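Local atomic coordinates of probable endoglucanase (Gluconacetobacter xylinus, PDB entry 1WZZ), a protein that hydrolyses internal beta-1,4-glucosidic linkages in cellulose and carboxymethyl-cellulose as a secreted family 8 endoglucanase. Residues Val173-Leu178 against Tyr246-Leu251. Numbering follows the deposited sequence.
Sequences VMPSLL and YWAHML
Pro175 and Ala248 bring two helices of the (alpha/alpha)6 barrel together, the first turn of helix 174-184 meeting the C-terminal end of helix 240-247, with the CA of Pro175 5.3 Å from the CA of Ala248. A methyl group suits so close an approach: Ala248 CB enters among Met174, Pro175 and Leu178 and lies 3.3 Å from Met174 CB, tighter than ordinary carbon contact. The selenomethionine Met174 starts toward Ala248, then bends at chi2 and chi3 and carries its selenium away, leaving the near carbons to do the packing. Proline suits the first turn, where its nitrogen has no helical hydrogen bond to give; the helix's backbone bonds begin at the N-cap residue Val173, whose O accepts from Leu177 N at 3.1 Å. Trp247 has CG anti to its backbone N (chi1 -176°), which lays the indole against Pro175, while Ile326 and Ala327 of helix 315-331 also touch it and Glu330 OE2 accepts from its NE1. Packing is looser toward solvent. There the partly exposed Leu178 meets Ala248 CB through CD1 at 3.8 Å, and His249, of positive phi, ends the helix in a Schellman motif, one of its two bonds back running from His249 N to Tyr246 O, before exposed Met250. On the buried side the proline ring stands across the indole in a CH-pi contact, Pro175 CG resting 3.6 Å from the centroid of the six-membered ring of Trp247, 11° off its normal.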
ATOM      1  N   VAL A 173      -4.805   2.345  -1.793  1.00 12.81           N
ATOM      2  CA  VAL A 173      -4.673   2.318  -0.329  1.00 12.73           C
ATOM      3  C   VAL A 173      -6.065   2.748   0.186  1.00 15.85           C
ATOM      4  O   VAL A 173      -6.322   3.925   0.469  1.00 14.66           O
ATOM      5  CB  VAL A 173      -3.535   3.283   0.091  1.00 13.38           C
ATOM      6  CG1 VAL A 173      -3.369   3.282   1.628  1.00 13.70           C
ATOM      7  CG2 VAL A 173      -2.228   2.865  -0.599  1.00 13.53           C
HETATM    8  N   MSE A 174      -6.991   1.781   0.239  1.00 16.00           N
HETATM    9  CA  MSE A 174      -8.395   2.014   0.624  1.00 19.53           C
HETATM   10  C   MSE A 174      -8.739   2.990   1.737  1.00 16.05           C
HETATM   11  O   MSE A 174      -9.562   3.894   1.538  1.00 13.90           O
HETATM   12  CB  MSE A 174      -9.071   0.687   0.940  1.00 32.12           C
HETATM   13  CG  MSE A 174      -9.404  -0.104  -0.270  1.00 45.82           C
HETATM   14 SE   MSE A 174     -10.467   1.014  -1.361  1.00 72.78          SE
HETATM   15  CE  MSE A 174      -9.173   1.411  -2.730  1.00 63.43           C
ATOM     16  N   PRO A 175      -8.200   2.775   2.943  1.00 13.98           N
ATOM     17  CA  PRO A 175      -8.488   3.697   4.038  1.00 13.67           C
ATOM     18  C   PRO A 175      -8.071   5.124   3.680  1.00 12.65           C
ATOM     19  O   PRO A 175      -8.664   6.077   4.167  1.00 12.69           O
ATOM     20  CB  PRO A 175      -7.648   3.161   5.199  1.00 16.23           C
ATOM     21  CG  PRO A 175      -6.600   2.321   4.549  1.00 21.05           C
ATOM     22  CD  PRO A 175      -7.373   1.650   3.425  1.00 18.99           C
ATOM     23  N   SER A 176      -7.018   5.258   2.873  1.00 11.20           N
ATOM     24  CA  SER A 176      -6.587   6.603   2.483  1.00 10.96           C
ATOM     25  C   SER A 176      -7.578   7.243   1.514  1.00 12.09           C
ATOM     26  O   SER A 176      -7.811   8.473   1.571  1.00 12.98           O
ATOM     27  CB  SER A 176      -5.186   6.559   1.854  1.00 11.67           C
ATOM     28  OG  SER A 176      -4.630   7.884   1.800  1.00 13.05           O
ATOM     29  N   LEU A 177      -8.167   6.457   0.609  1.00 12.98           N
ATOM     30  CA  LEU A 177      -9.165   7.033  -0.318  1.00 14.64           C
ATOM     31  C   LEU A 177     -10.391   7.495   0.479  1.00 14.62           C
ATOM     32  O   LEU A 177     -11.003   8.531   0.170  1.00 14.24           O
ATOM     33  CB  LEU A 177      -9.583   6.008  -1.379  1.00 15.39           C
ATOM     34  CG  LEU A 177      -8.455   5.469  -2.257  1.00 20.48           C
ATOM     35  CD1 LEU A 177      -9.048   4.481  -3.282  1.00 24.39           C
ATOM     36  CD2 LEU A 177      -7.742   6.607  -2.942  1.00 23.38           C
ATOM     37  N   LEU A 178     -10.757   6.740   1.518  1.00 13.08           N
ATOM     38  CA  LEU A 178     -11.895   7.125   2.333  1.00 14.63           C
ATOM     39  C   LEU A 178     -11.561   8.422   3.079  1.00 14.02           C
ATOM     40  O   LEU A 178     -12.385   9.337   3.140  1.00 15.36           O
ATOM     41  CB  LEU A 178     -12.249   6.017   3.335  1.00 17.83           C
ATOM     42  CG  LEU A 178     -12.938   4.747   2.804  1.00 23.83           C
ATOM     43  CD1 LEU A 178     -13.052   3.724   3.960  1.00 25.91           C
ATOM     44  CD2 LEU A 178     -14.323   5.067   2.244  1.00 29.17           C
ATOM     45  N   TYR A 246     -10.297  -5.172   3.004  1.00 14.03           N
ATOM     46  CA  TYR A 246     -10.850  -5.661   4.269  1.00 13.70           C
ATOM     47  C   TYR A 246     -10.886  -4.494   5.269  1.00 15.85           C
ATOM     48  O   TYR A 246     -11.893  -4.237   5.923  1.00 16.20           O
ATOM     49  CB  TYR A 246      -9.967  -6.803   4.833  1.00 15.86           C
ATOM     50  CG  TYR A 246      -9.793  -6.822   6.357  1.00 19.16           C
ATOM     51  CD1 TYR A 246      -8.668  -6.238   6.963  1.00 21.30           C
ATOM     52  CD2 TYR A 246     -10.754  -7.415   7.193  1.00 20.87           C
ATOM     53  CE1 TYR A 246      -8.501  -6.236   8.352  1.00 23.28           C
ATOM     54  CE2 TYR A 246     -10.589  -7.408   8.605  1.00 25.52           C
ATOM     55  CZ  TYR A 246      -9.461  -6.816   9.164  1.00 23.97           C
ATOM     56  OH  TYR A 246      -9.288  -6.774  10.536  1.00 25.67           O
ATOM     57  N   TRP A 247      -9.771  -3.772   5.342  1.00 14.36           N
ATOM     58  CA  TRP A 247      -9.601  -2.657   6.265  1.00 14.35           C
ATOM     59  C   TRP A 247     -10.655  -1.595   6.063  1.00 15.29           C
ATOM     60  O   TRP A 247     -11.198  -1.042   7.042  1.00 15.44           O
ATOM     61  CB  TRP A 247      -8.189  -2.117   6.019  1.00 13.98           C
ATOM     62  CG  TRP A 247      -7.651  -1.029   6.853  1.00 13.31           C
ATOM     63  CD1 TRP A 247      -8.305  -0.221   7.765  1.00 15.20           C
ATOM     64  CD2 TRP A 247      -6.311  -0.592   6.815  1.00 13.05           C
ATOM     65  NE1 TRP A 247      -7.421   0.699   8.290  1.00 13.80           N
ATOM     66  CE2 TRP A 247      -6.190   0.495   7.721  1.00 14.27           C
ATOM     67  CE3 TRP A 247      -5.183  -1.009   6.093  1.00 13.83           C
ATOM     68  CZ2 TRP A 247      -4.988   1.166   7.920  1.00 16.22           C
ATOM     69  CZ3 TRP A 247      -3.981  -0.334   6.295  1.00 18.51           C
ATOM     70  CH2 TRP A 247      -3.897   0.739   7.202  1.00 17.24           C
ATOM     71  N   ALA A 248     -10.962  -1.322   4.800  1.00 14.39           N
ATOM     72  CA  ALA A 248     -11.941  -0.287   4.470  1.00 16.85           C
ATOM     73  C   ALA A 248     -13.384  -0.767   4.473  1.00 18.33           C
ATOM     74  O   ALA A 248     -14.293   0.001   4.117  1.00 17.59           O
ATOM     75  CB  ALA A 248     -11.599   0.327   3.100  1.00 18.37           C
ATOM     76  N   HIS A 249     -13.598  -2.030   4.860  1.00 17.80           N
ATOM     77  CA  HIS A 249     -14.944  -2.630   4.890  1.00 20.11           C
ATOM     78  C   HIS A 249     -15.530  -2.641   3.479  1.00 20.95           C
ATOM     79  O   HIS A 249     -16.735  -2.428   3.282  1.00 21.50           O
ATOM     80  CB  HIS A 249     -15.886  -1.840   5.814  1.00 22.01           C
ATOM     81  CG  HIS A 249     -15.461  -1.817   7.248  1.00 27.08           C
ATOM     82  ND1 HIS A 249     -15.508  -2.930   8.060  1.00 30.59           N
ATOM     83  CD2 HIS A 249     -14.972  -0.814   8.015  1.00 30.20           C
ATOM     84  CE1 HIS A 249     -15.063  -2.615   9.264  1.00 30.60           C
ATOM     85  NE2 HIS A 249     -14.731  -1.337   9.264  1.00 32.26           N
HETATM   86  N   MSE A 250     -14.684  -2.897   2.488  1.00 18.86           N
HETATM   87  CA  MSE A 250     -15.143  -2.915   1.120  1.00 20.53           C
HETATM   88  C   MSE A 250     -14.699  -4.168   0.371  1.00 17.13           C
HETATM   89  O   MSE A 250     -14.546  -4.133  -0.837  1.00 18.20           O
HETATM   90  CB  MSE A 250     -14.670  -1.638   0.400  1.00 26.86           C
HETATM   91  CG  MSE A 250     -15.268  -0.347   1.009  1.00 33.43           C
HETATM   92 SE   MSE A 250     -17.238  -0.304   0.882  1.00 51.68          SE
HETATM   93  CE  MSE A 250     -17.721   0.297   2.667  1.00 45.04           C
ATOM     94  N   LEU A 251     -14.494  -5.265   1.103  1.00 16.49           N
ATOM     95  CA  LEU A 251     -14.104  -6.537   0.473  1.00 15.03           C
ATOM     96  C   LEU A 251     -15.403  -7.295   0.236  1.00 17.14           C
ATOM     97  O   LEU A 251     -16.052  -7.752   1.189  1.00 16.82           O
ATOM     98  CB  LEU A 251     -13.168  -7.335   1.388  1.00 17.65           C
ATOM     99  CG  LEU A 251     -12.539  -8.617   0.799  1.00 16.56           C
ATOM    100  CD1 LEU A 251     -11.733  -8.313  -0.448  1.00 18.96           C
ATOM    101  CD2 LEU A 251     -11.645  -9.264   1.849  1.00 19.34           C
TER